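Local coordinates for putative sugar binding protein (Salmonella enterica subsp. enterica serovar Typhimurium, PDB 3KNZ) that probably binds a phosphosugar or related carbohydrate derivative through SIS-type domains, although its physiological role is not established, at residues 273-287 with 293-307. Numbering follows the deposited sequence.
Sequences SALIMLDPQPDARQD and LGEWTPSIYRIGPQV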
ATOM      1  N   SER A 273       0.588 -21.762  -9.947  1.00 25.52           N
ATOM      2  CA  SER A 273      -0.337 -20.649  -9.759  1.00 24.91           C
ATOM      3  C   SER A 273      -1.406 -20.545 -10.830  1.00 24.25           C
ATOM      4  O   SER A 273      -1.206 -20.973 -11.964  1.00 24.41           O
ATOM      5  CB  SER A 273       0.426 -19.331  -9.763  1.00 24.68           C
ATOM      6  OG  SER A 273       1.395 -19.297  -8.747  1.00 26.61           O
ATOM      7  N   ALA A 274      -2.537 -19.959 -10.445  1.00 23.87           N
ATOM      8  CA  ALA A 274      -3.640 -19.690 -11.361  1.00 23.64           C
ATOM      9  C   ALA A 274      -3.733 -18.185 -11.490  1.00 23.25           C
ATOM     10  O   ALA A 274      -3.599 -17.456 -10.504  1.00 23.67           O
ATOM     11  CB  ALA A 274      -4.949 -20.257 -10.839  1.00 23.21           C
ATOM     12  N   LEU A 275      -3.932 -17.714 -12.712  1.00 22.95           N
ATOM     13  CA  LEU A 275      -4.041 -16.292 -12.952  1.00 23.16           C
ATOM     14  C   LEU A 275      -5.456 -15.950 -13.396  1.00 23.12           C
ATOM     15  O   LEU A 275      -6.032 -16.637 -14.243  1.00 23.33           O
ATOM     16  CB  LEU A 275      -3.055 -15.853 -14.039  1.00 23.37           C
ATOM     17  CG  LEU A 275      -2.991 -14.349 -14.331  1.00 23.04           C
ATOM     18  CD1 LEU A 275      -2.516 -13.590 -13.098  1.00 21.79           C
ATOM     19  CD2 LEU A 275      -2.075 -14.064 -15.511  1.00 20.51           C
ATOM     20  N   ILE A 276      -6.023 -14.921 -12.779  1.00 22.45           N
ATOM     21  CA  ILE A 276      -7.290 -14.376 -13.200  1.00 22.40           C
ATOM     22  C   ILE A 276      -6.898 -12.973 -13.595  1.00 23.65           C
ATOM     23  O   ILE A 276      -6.293 -12.239 -12.812  1.00 23.22           O
ATOM     24  CB  ILE A 276      -8.359 -14.371 -12.105  1.00 23.00           C
ATOM     25  CG1 ILE A 276      -8.708 -15.813 -11.699  1.00 22.83           C
ATOM     26  CG2 ILE A 276      -9.608 -13.661 -12.614  1.00 21.01           C
ATOM     27  CD1 ILE A 276      -9.726 -15.935 -10.582  1.00 19.02           C
HETATM   28  N   MSE A 277      -7.205 -12.611 -14.829  1.00 24.91           N
HETATM   29  CA  MSE A 277      -6.796 -11.335 -15.365  1.00 25.03           C
HETATM   30  C   MSE A 277      -8.023 -10.585 -15.826  1.00 24.71           C
HETATM   31  O   MSE A 277      -8.941 -11.177 -16.399  1.00 24.10           O
HETATM   32  CB  MSE A 277      -5.864 -11.590 -16.548  1.00 26.06           C
HETATM   33  CG  MSE A 277      -4.948 -10.445 -16.920  1.00 30.17           C
HETATM   34 SE   MSE A 277      -3.877 -10.907 -18.485  0.75 38.43          SE
HETATM   35  CE  MSE A 277      -3.525 -12.774 -18.082  1.00 17.04           C
ATOM     36  N   LEU A 278      -8.044  -9.285 -15.549  1.00 25.11           N
ATOM     37  CA  LEU A 278      -9.135  -8.415 -15.968  1.00 24.58           C
ATOM     38  C   LEU A 278      -8.699  -7.670 -17.223  1.00 25.03           C
ATOM     39  O   LEU A 278      -7.686  -6.956 -17.210  1.00 25.31           O
ATOM     40  CB  LEU A 278      -9.490  -7.411 -14.867  1.00 23.81           C
ATOM     41  CG  LEU A 278      -9.901  -8.017 -13.522  1.00 23.41           C
ATOM     42  CD1 LEU A 278     -10.270  -6.924 -12.506  1.00 18.75           C
ATOM     43  CD2 LEU A 278     -11.061  -8.992 -13.707  1.00 22.95           C
ATOM     44  N   ASP A 279      -9.451  -7.862 -18.304  1.00 25.20           N
ATOM     45  CA  ASP A 279      -9.166  -7.207 -19.574  1.00 25.87           C
ATOM     46  C   ASP A 279     -10.340  -6.329 -19.994  1.00 26.51           C
ATOM     47  O   ASP A 279     -11.137  -6.722 -20.840  1.00 25.42           O
ATOM     48  CB  ASP A 279      -8.883  -8.230 -20.683  1.00 25.57           C
ATOM     49  CG  ASP A 279      -7.570  -8.963 -20.492  1.00 26.53           C
ATOM     50  OD1 ASP A 279      -7.546  -9.978 -19.763  1.00 28.10           O
ATOM     51  OD2 ASP A 279      -6.573  -8.552 -21.125  1.00 28.52           O
ATOM     52  N   PRO A 280     -10.445  -5.127 -19.411  1.00 27.69           N
ATOM     53  CA  PRO A 280     -11.553  -4.252 -19.799  1.00 28.03           C
ATOM     54  C   PRO A 280     -11.528  -3.872 -21.283  1.00 29.15           C
ATOM     55  O   PRO A 280     -12.576  -3.675 -21.890  1.00 29.10           O
ATOM     56  CB  PRO A 280     -11.368  -3.013 -18.909  1.00 27.55           C
ATOM     57  CG  PRO A 280      -9.995  -3.115 -18.318  1.00 26.92           C
ATOM     58  CD  PRO A 280      -9.602  -4.552 -18.346  1.00 27.66           C
ATOM     59  N   GLN A 281     -10.343  -3.795 -21.868  1.00 31.05           N
ATOM     60  CA  GLN A 281     -10.217  -3.434 -23.272  1.00 32.76           C
ATOM     61  C   GLN A 281      -8.983  -4.082 -23.886  1.00 32.67           C
ATOM     62  O   GLN A 281      -8.104  -4.554 -23.169  1.00 33.05           O
ATOM     63  CB  GLN A 281     -10.150  -1.919 -23.392  1.00 33.98           C
ATOM     64  CG  GLN A 281      -9.085  -1.296 -22.515  1.00 38.49           C
ATOM     65  CD  GLN A 281      -9.174   0.210 -22.498  1.00 45.14           C
ATOM     66  OE1 GLN A 281     -10.138   0.788 -23.005  1.00 50.88           O
ATOM     67  NE2 GLN A 281      -8.171   0.859 -21.913  1.00 47.87           N
ATOM     68  N   PRO A 282      -8.918  -4.128 -25.224  1.00 32.55           N
ATOM     69  CA  PRO A 282      -7.766  -4.755 -25.853  1.00 31.67           C
ATOM     70  C   PRO A 282      -6.470  -4.126 -25.389  1.00 30.77           C
ATOM     71  O   PRO A 282      -6.345  -2.902 -25.397  1.00 31.01           O
ATOM     72  CB  PRO A 282      -7.976  -4.472 -27.339  1.00 31.53           C
ATOM     73  CG  PRO A 282      -9.425  -4.268 -27.480  1.00 32.44           C
ATOM     74  CD  PRO A 282      -9.885  -3.633 -26.213  1.00 32.39           C
ATOM     75  N   ASP A 283      -5.522  -4.964 -24.976  1.00 29.63           N
ATOM     76  CA  ASP A 283      -4.215  -4.495 -24.546  1.00 27.89           C
ATOM     77  C   ASP A 283      -3.139  -5.474 -25.024  1.00 26.84           C
ATOM     78  O   ASP A 283      -3.147  -6.658 -24.682  1.00 26.13           O
ATOM     79  CB  ASP A 283      -4.187  -4.321 -23.034  1.00 27.90           C
ATOM     80  CG  ASP A 283      -2.920  -3.661 -22.554  1.00 28.92           C
ATOM     81  OD1 ASP A 283      -1.825  -4.151 -22.881  1.00 33.81           O
ATOM     82  OD2 ASP A 283      -3.020  -2.653 -21.837  1.00 32.59           O
ATOM     83  N   ALA A 284      -2.217  -4.964 -25.833  1.00 25.66           N
ATOM     84  CA  ALA A 284      -1.160  -5.779 -26.402  1.00 24.33           C
ATOM     85  C   ALA A 284      -0.334  -6.459 -25.319  1.00 23.77           C
ATOM     86  O   ALA A 284      -0.097  -7.662 -25.380  1.00 22.95           O
ATOM     87  CB  ALA A 284      -0.273  -4.926 -27.293  1.00 23.27           C
ATOM     88  N   ARG A 285       0.106  -5.691 -24.328  1.00 23.48           N
ATOM     89  CA  ARG A 285       0.934  -6.249 -23.258  1.00 23.78           C
ATOM     90  C   ARG A 285       0.230  -7.336 -22.434  1.00 23.90           C
ATOM     91  O   ARG A 285       0.855  -8.330 -22.055  1.00 24.10           O
ATOM     92  CB  ARG A 285       1.471  -5.137 -22.350  1.00 23.67           C
ATOM     93  CG  ARG A 285       2.508  -4.258 -23.035  1.00 26.02           C
ATOM     94  CD  ARG A 285       3.037  -3.141 -22.142  1.00 27.77           C
ATOM     95  NE  ARG A 285       3.726  -3.611 -20.933  1.00 30.18           N
ATOM     96  CZ  ARG A 285       4.990  -4.046 -20.885  1.00 29.65           C
ATOM     97  NH1 ARG A 285       5.723  -4.135 -21.988  1.00 30.14           N
ATOM     98  NH2 ARG A 285       5.517  -4.427 -19.724  1.00 27.93           N
ATOM     99  N   GLN A 286      -1.058  -7.169 -22.157  1.00 23.73           N
ATOM    100  CA  GLN A 286      -1.771  -8.187 -21.395  1.00 23.93           C
ATOM    101  C   GLN A 286      -1.907  -9.470 -22.213  1.00 24.58           C
ATOM    102  O   GLN A 286      -1.774 -10.572 -21.668  1.00 25.13           O
ATOM    103  CB  GLN A 286      -3.126  -7.683 -20.881  1.00 22.82           C
ATOM    104  CG  GLN A 286      -2.962  -6.541 -19.883  1.00 24.72           C
ATOM    105  CD  GLN A 286      -4.156  -6.334 -18.957  1.00 24.98           C
ATOM    106  OE1 GLN A 286      -5.199  -6.984 -19.085  1.00 28.49           O
ATOM    107  NE2 GLN A 286      -3.996  -5.426 -18.003  1.00 23.33           N
ATOM    108  N   ASP A 287      -2.163  -9.334 -23.514  1.00 24.48           N
ATOM    109  CA  ASP A 287      -2.268 -10.496 -24.394  1.00 24.84           C
ATOM    110  C   ASP A 287      -0.953 -11.240 -24.443  1.00 24.66           C
ATOM    111  O   ASP A 287      -0.925 -12.462 -24.414  1.00 25.26           O
ATOM    112  CB  ASP A 287      -2.649 -10.082 -25.817  1.00 25.11           C
ATOM    113  CG  ASP A 287      -4.110  -9.737 -25.956  1.00 26.28           C
ATOM    114  OD1 ASP A 287      -4.902 -10.044 -25.034  1.00 27.60           O
ATOM    115  OD2 ASP A 287      -4.466  -9.172 -27.008  1.00 30.96           O
ATOM    116  N   LEU A 293       2.428 -16.900 -20.431  1.00 23.13           N
ATOM    117  CA  LEU A 293       2.074 -17.758 -19.303  1.00 23.71           C
ATOM    118  C   LEU A 293       1.282 -18.988 -19.745  1.00 23.98           C
ATOM    119  O   LEU A 293       1.367 -20.048 -19.118  1.00 23.50           O
ATOM    120  CB  LEU A 293       1.277 -16.990 -18.247  1.00 23.36           C
ATOM    121  CG  LEU A 293       2.032 -15.974 -17.388  1.00 24.54           C
ATOM    122  CD1 LEU A 293       1.086 -15.341 -16.386  1.00 20.44           C
ATOM    123  CD2 LEU A 293       3.210 -16.612 -16.670  1.00 23.49           C
ATOM    124  N   GLY A 294       0.512 -18.838 -20.821  1.00 24.34           N
ATOM    125  CA  GLY A 294      -0.312 -19.924 -21.357  1.00 24.21           C
ATOM    126  C   GLY A 294       0.484 -21.157 -21.742  1.00 23.94           C
ATOM    127  O   GLY A 294      -0.018 -22.272 -21.650  1.00 24.33           O
ATOM    128  N   GLU A 295       1.722 -20.951 -22.183  1.00 23.76           N
ATOM    129  CA  GLU A 295       2.604 -22.055 -22.562  1.00 23.92           C
ATOM    130  C   GLU A 295       3.011 -22.860 -21.331  1.00 22.80           C
ATOM    131  O   GLU A 295       3.269 -24.056 -21.423  1.00 23.38           O
ATOM    132  CB  GLU A 295       3.874 -21.522 -23.248  1.00 24.03           C
ATOM    133  CG  GLU A 295       3.632 -20.734 -24.527  1.00 25.15           C
ATOM    134  CD  GLU A 295       3.156 -21.598 -25.671  1.00 29.99           C
ATOM    135  OE1 GLU A 295       3.575 -22.774 -25.759  1.00 35.97           O
ATOM    136  OE2 GLU A 295       2.378 -21.089 -26.503  1.00 33.66           O
ATOM    137  N   TRP A 296       3.065 -22.187 -20.187  1.00 22.01           N
ATOM    138  CA  TRP A 296       3.504 -22.795 -18.934  1.00 22.35           C
ATOM    139  C   TRP A 296       2.385 -23.368 -18.075  1.00 22.17           C
ATOM    140  O   TRP A 296       2.603 -24.309 -17.329  1.00 22.71           O
ATOM    141  CB  TRP A 296       4.307 -21.780 -18.116  1.00 21.91           C
ATOM    142  CG  TRP A 296       5.599 -21.413 -18.772  1.00 22.29           C
ATOM    143  CD1 TRP A 296       5.806 -20.403 -19.659  1.00 21.62           C
ATOM    144  CD2 TRP A 296       6.867 -22.062 -18.599  1.00 23.79           C
ATOM    145  NE1 TRP A 296       7.123 -20.379 -20.051  1.00 21.98           N
ATOM    146  CE2 TRP A 296       7.795 -21.389 -19.415  1.00 23.01           C
ATOM    147  CE3 TRP A 296       7.306 -23.150 -17.833  1.00 25.58           C
ATOM    148  CZ2 TRP A 296       9.130 -21.766 -19.494  1.00 25.52           C
ATOM    149  CZ3 TRP A 296       8.635 -23.525 -17.913  1.00 25.92           C
ATOM    150  CH2 TRP A 296       9.531 -22.834 -18.735  1.00 26.26           C
ATOM    151  N   THR A 297       1.197 -22.794 -18.147  1.00 22.74           N
ATOM    152  CA  THR A 297       0.077 -23.333 -17.392  1.00 22.21           C
ATOM    153  C   THR A 297      -1.224 -23.039 -18.091  1.00 22.14           C
ATOM    154  O   THR A 297      -1.389 -21.969 -18.676  1.00 22.86           O
ATOM    155  CB  THR A 297      -0.013 -22.765 -15.964  1.00 22.75           C
ATOM    156  OG1 THR A 297      -1.172 -23.310 -15.313  1.00 21.41           O
ATOM    157  CG2 THR A 297      -0.110 -21.238 -15.983  1.00 19.75           C
ATOM    158  N   PRO A 298      -2.158 -23.995 -18.034  1.00 21.79           N
ATOM    159  CA  PRO A 298      -3.461 -23.786 -18.639  1.00 21.62           C
ATOM    160  C   PRO A 298      -4.367 -22.969 -17.730  1.00 21.58           C
ATOM    161  O   PRO A 298      -5.397 -22.471 -18.183  1.00 21.78           O
ATOM    162  CB  PRO A 298      -4.002 -25.210 -18.797  1.00 21.68           C
ATOM    163  CG  PRO A 298      -3.375 -25.977 -17.690  1.00 21.08           C
ATOM    164  CD  PRO A 298      -2.027 -25.341 -17.446  1.00 21.43           C
ATOM    165  N   SER A 299      -3.970 -22.818 -16.466  1.00 21.79           N
ATOM    166  CA  SER A 299      -4.777 -22.097 -15.478  1.00 22.03           C
ATOM    167  C   SER A 299      -4.757 -20.583 -15.647  1.00 22.29           C
ATOM    168  O   SER A 299      -4.394 -19.849 -14.728  1.00 21.91           O
ATOM    169  CB  SER A 299      -4.335 -22.456 -14.057  1.00 21.67           C
ATOM    170  OG  SER A 299      -4.527 -23.836 -13.809  1.00 23.23           O
ATOM    171  N   ILE A 300      -5.173 -20.120 -16.821  1.00 22.88           N
ATOM    172  CA  ILE A 300      -5.262 -18.690 -17.099  1.00 23.27           C
ATOM    173  C   ILE A 300      -6.716 -18.364 -17.423  1.00 23.31           C
ATOM    174  O   ILE A 300      -7.307 -18.990 -18.293  1.00 23.81           O
ATOM    175  CB  ILE A 300      -4.313 -18.293 -18.233  1.00 22.90           C
ATOM    176  CG1 ILE A 300      -2.872 -18.448 -17.735  1.00 24.29           C
ATOM    177  CG2 ILE A 300      -4.573 -16.870 -18.675  1.00 20.05           C
ATOM    178  CD1 ILE A 300      -1.827 -18.272 -18.799  1.00 27.43           C
ATOM    179  N   TYR A 301      -7.284 -17.404 -16.690  1.00 24.01           N
ATOM    180  CA  TYR A 301      -8.690 -17.009 -16.827  1.00 23.81           C
ATOM    181  C   TYR A 301      -8.799 -15.503 -17.042  1.00 24.27           C
ATOM    182  O   TYR A 301      -8.463 -14.722 -16.157  1.00 24.70           O
ATOM    183  CB  TYR A 301      -9.459 -17.392 -15.560  1.00 23.43           C
ATOM    184  CG  TYR A 301      -9.316 -18.845 -15.171  1.00 24.50           C
ATOM    185  CD1 TYR A 301      -8.219 -19.282 -14.430  1.00 25.06           C
ATOM    186  CD2 TYR A 301     -10.273 -19.782 -15.542  1.00 24.26           C
ATOM    187  CE1 TYR A 301      -8.081 -20.603 -14.080  1.00 24.83           C
ATOM    188  CE2 TYR A 301     -10.142 -21.104 -15.194  1.00 25.10           C
ATOM    189  CZ  TYR A 301      -9.048 -21.510 -14.464  1.00 25.91           C
ATOM    190  OH  TYR A 301      -8.924 -22.831 -14.108  1.00 28.66           O
ATOM    191  N   ARG A 302      -9.289 -15.103 -18.208  1.00 24.44           N
ATOM    192  CA  ARG A 302      -9.400 -13.695 -18.560  1.00 24.78           C
ATOM    193  C   ARG A 302     -10.852 -13.232 -18.557  1.00 24.39           C
ATOM    194  O   ARG A 302     -11.738 -13.932 -19.025  1.00 24.89           O
ATOM    195  CB  ARG A 302      -8.729 -13.455 -19.922  1.00 25.61           C
ATOM    196  CG  ARG A 302      -7.209 -13.659 -19.878  1.00 25.87           C
ATOM    197  CD  ARG A 302      -6.565 -13.802 -21.254  1.00 30.17           C
ATOM    198  NE  ARG A 302      -6.632 -12.591 -22.075  1.00 34.09           N
ATOM    199  CZ  ARG A 302      -5.755 -11.593 -22.034  1.00 37.11           C
ATOM    200  NH1 ARG A 302      -4.738 -11.632 -21.194  1.00 49.36           N
ATOM    201  NH2 ARG A 302      -5.896 -10.543 -22.821  1.00 34.78           N
ATOM    202  N   ILE A 303     -11.081 -12.043 -18.009  1.00 23.99           N
ATOM    203  CA  ILE A 303     -12.413 -11.472 -17.894  1.00 23.01           C
ATOM    204  C   ILE A 303     -12.491 -10.156 -18.639  1.00 22.95           C
ATOM    205  O   ILE A 303     -11.793  -9.210 -18.305  1.00 21.59           O
ATOM    206  CB  ILE A 303     -12.762 -11.188 -16.425  1.00 23.19           C
ATOM    207  CG1 ILE A 303     -12.736 -12.482 -15.600  1.00 22.16           C
ATOM    208  CG2 ILE A 303     -14.127 -10.516 -16.330  1.00 21.12           C
ATOM    209  CD1 ILE A 303     -12.732 -12.250 -14.090  1.00 20.46           C
ATOM    210  N   GLY A 304     -13.351 -10.094 -19.647  1.00 24.16           N
ATOM    211  CA  GLY A 304     -13.513  -8.869 -20.425  1.00 24.81           C
ATOM    212  C   GLY A 304     -14.512  -9.035 -21.546  1.00 25.04           C
ATOM    213  O   GLY A 304     -15.007 -10.134 -21.773  1.00 25.65           O
ATOM    214  N   PRO A 305     -14.823  -7.940 -22.250  1.00 25.41           N
ATOM    215  CA  PRO A 305     -15.761  -7.979 -23.369  1.00 25.80           C
ATOM    216  C   PRO A 305     -15.190  -8.607 -24.633  1.00 26.76           C
ATOM    217  O   PRO A 305     -15.936  -9.209 -25.397  1.00 27.84           O
ATOM    218  CB  PRO A 305     -16.086  -6.502 -23.617  1.00 25.45           C
ATOM    219  CG  PRO A 305     -14.938  -5.763 -23.069  1.00 26.01           C
ATOM    220  CD  PRO A 305     -14.414  -6.567 -21.918  1.00 25.19           C
ATOM    221  N   GLN A 306     -13.887  -8.484 -24.862  1.00 27.63           N
ATOM    222  CA  GLN A 306     -13.289  -9.048 -26.076  1.00 28.13           C
ATOM    223  C   GLN A 306     -12.304 -10.202 -25.847  1.00 27.61           C
ATOM    224  O   GLN A 306     -11.529 -10.545 -26.729  1.00 27.34           O
ATOM    225  CB  GLN A 306     -12.676  -7.932 -26.928  1.00 28.36           C
ATOM    226  CG  GLN A 306     -13.751  -7.136 -27.670  1.00 33.79           C
ATOM    227  CD  GLN A 306     -13.194  -6.031 -28.543  1.00 40.11           C
ATOM    228  OE1 GLN A 306     -12.713  -5.008 -28.049  1.00 44.44           O
ATOM    229  NE2 GLN A 306     -13.297  -6.213 -29.855  1.00 44.95           N
ATOM    230  N   VAL A 307     -12.354 -10.818 -24.675  1.00 28.04           N
ATOM    231  CA  VAL A 307     -11.476 -11.939 -24.396  1.00 28.03           C
ATOM    232  C   VAL A 307     -11.935 -13.120 -25.240  1.00 29.55           C
ATOM    233  O   VAL A 307     -13.134 -13.279 -25.499  1.00 29.00           O
ATOM    234  CB  VAL A 307     -11.464 -12.313 -22.898  1.00 27.76           C
ATOM    235  CG1 VAL A 307     -10.997 -11.123 -22.066  1.00 25.56           C
ATOM    236  CG2 VAL A 307     -12.833 -12.792 -22.435  1.00 25.91           C
TER
HETATM  237  O   HOH W   1      -0.959 -23.311 -12.800  1.00 23.03           O
HETATM  238  O   HOH W   2     -11.551  -7.500 -23.601  1.00 21.00           O
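L293, on the last turn of helix 284-296, meets L275 of the neighbouring strand at about a right angle, CD1 lying 3.5 Å from L275 CD2. Just past the helix, T297 OG1 accepts from S299 N in an ST turn and also donates to a water that in turn donates to S273 O, tying the turn to S273. S299, at the centre of an inverse gamma turn, sets its CB beside that of A274, and its carbonyl takes the first rung of the ladder, L275 N to S299 O at 3.0 Å. I300 lies on the helix-covered face with L275, M277 and R302. Y301 N and O then bond to L275 O and M277 N, while the edge of its ring comes in plane to L275 O. This is a beta-alpha-beta crossover: strands 273-278 and 300-304 run parallel, 14° apart, inside a five-stranded parallel sheet of order 2-1-3-4-5, as in the SIS fold. R302 bends at chi3 (66°), which turns its guanidinium back over the first segment. D279 lies over one guanidinium face, its OD2 2.7 Å from R302 NH2, and D287 OD1 makes a second salt bridge to the same nitrogen; sharing NH2, the two carboxylates fix the rotation of the guanidinium. R302 NH1 donates to Q286 O, 3.2 Å away and from above the carbonyl plane, a bent bond (137°) that adds a lesser hold on the first turn of helix 284-296. On the opposite face I303 CD1 sits 3.7 Å from both I276 CG2 and L278 CD2, with P332 of helix 326-339 packing against it. Beyond G304, the P305 ring rests on P280 O, a water links D279 O to Q306 N, and V307 CG1 touches D279 CB at 3.8 Å.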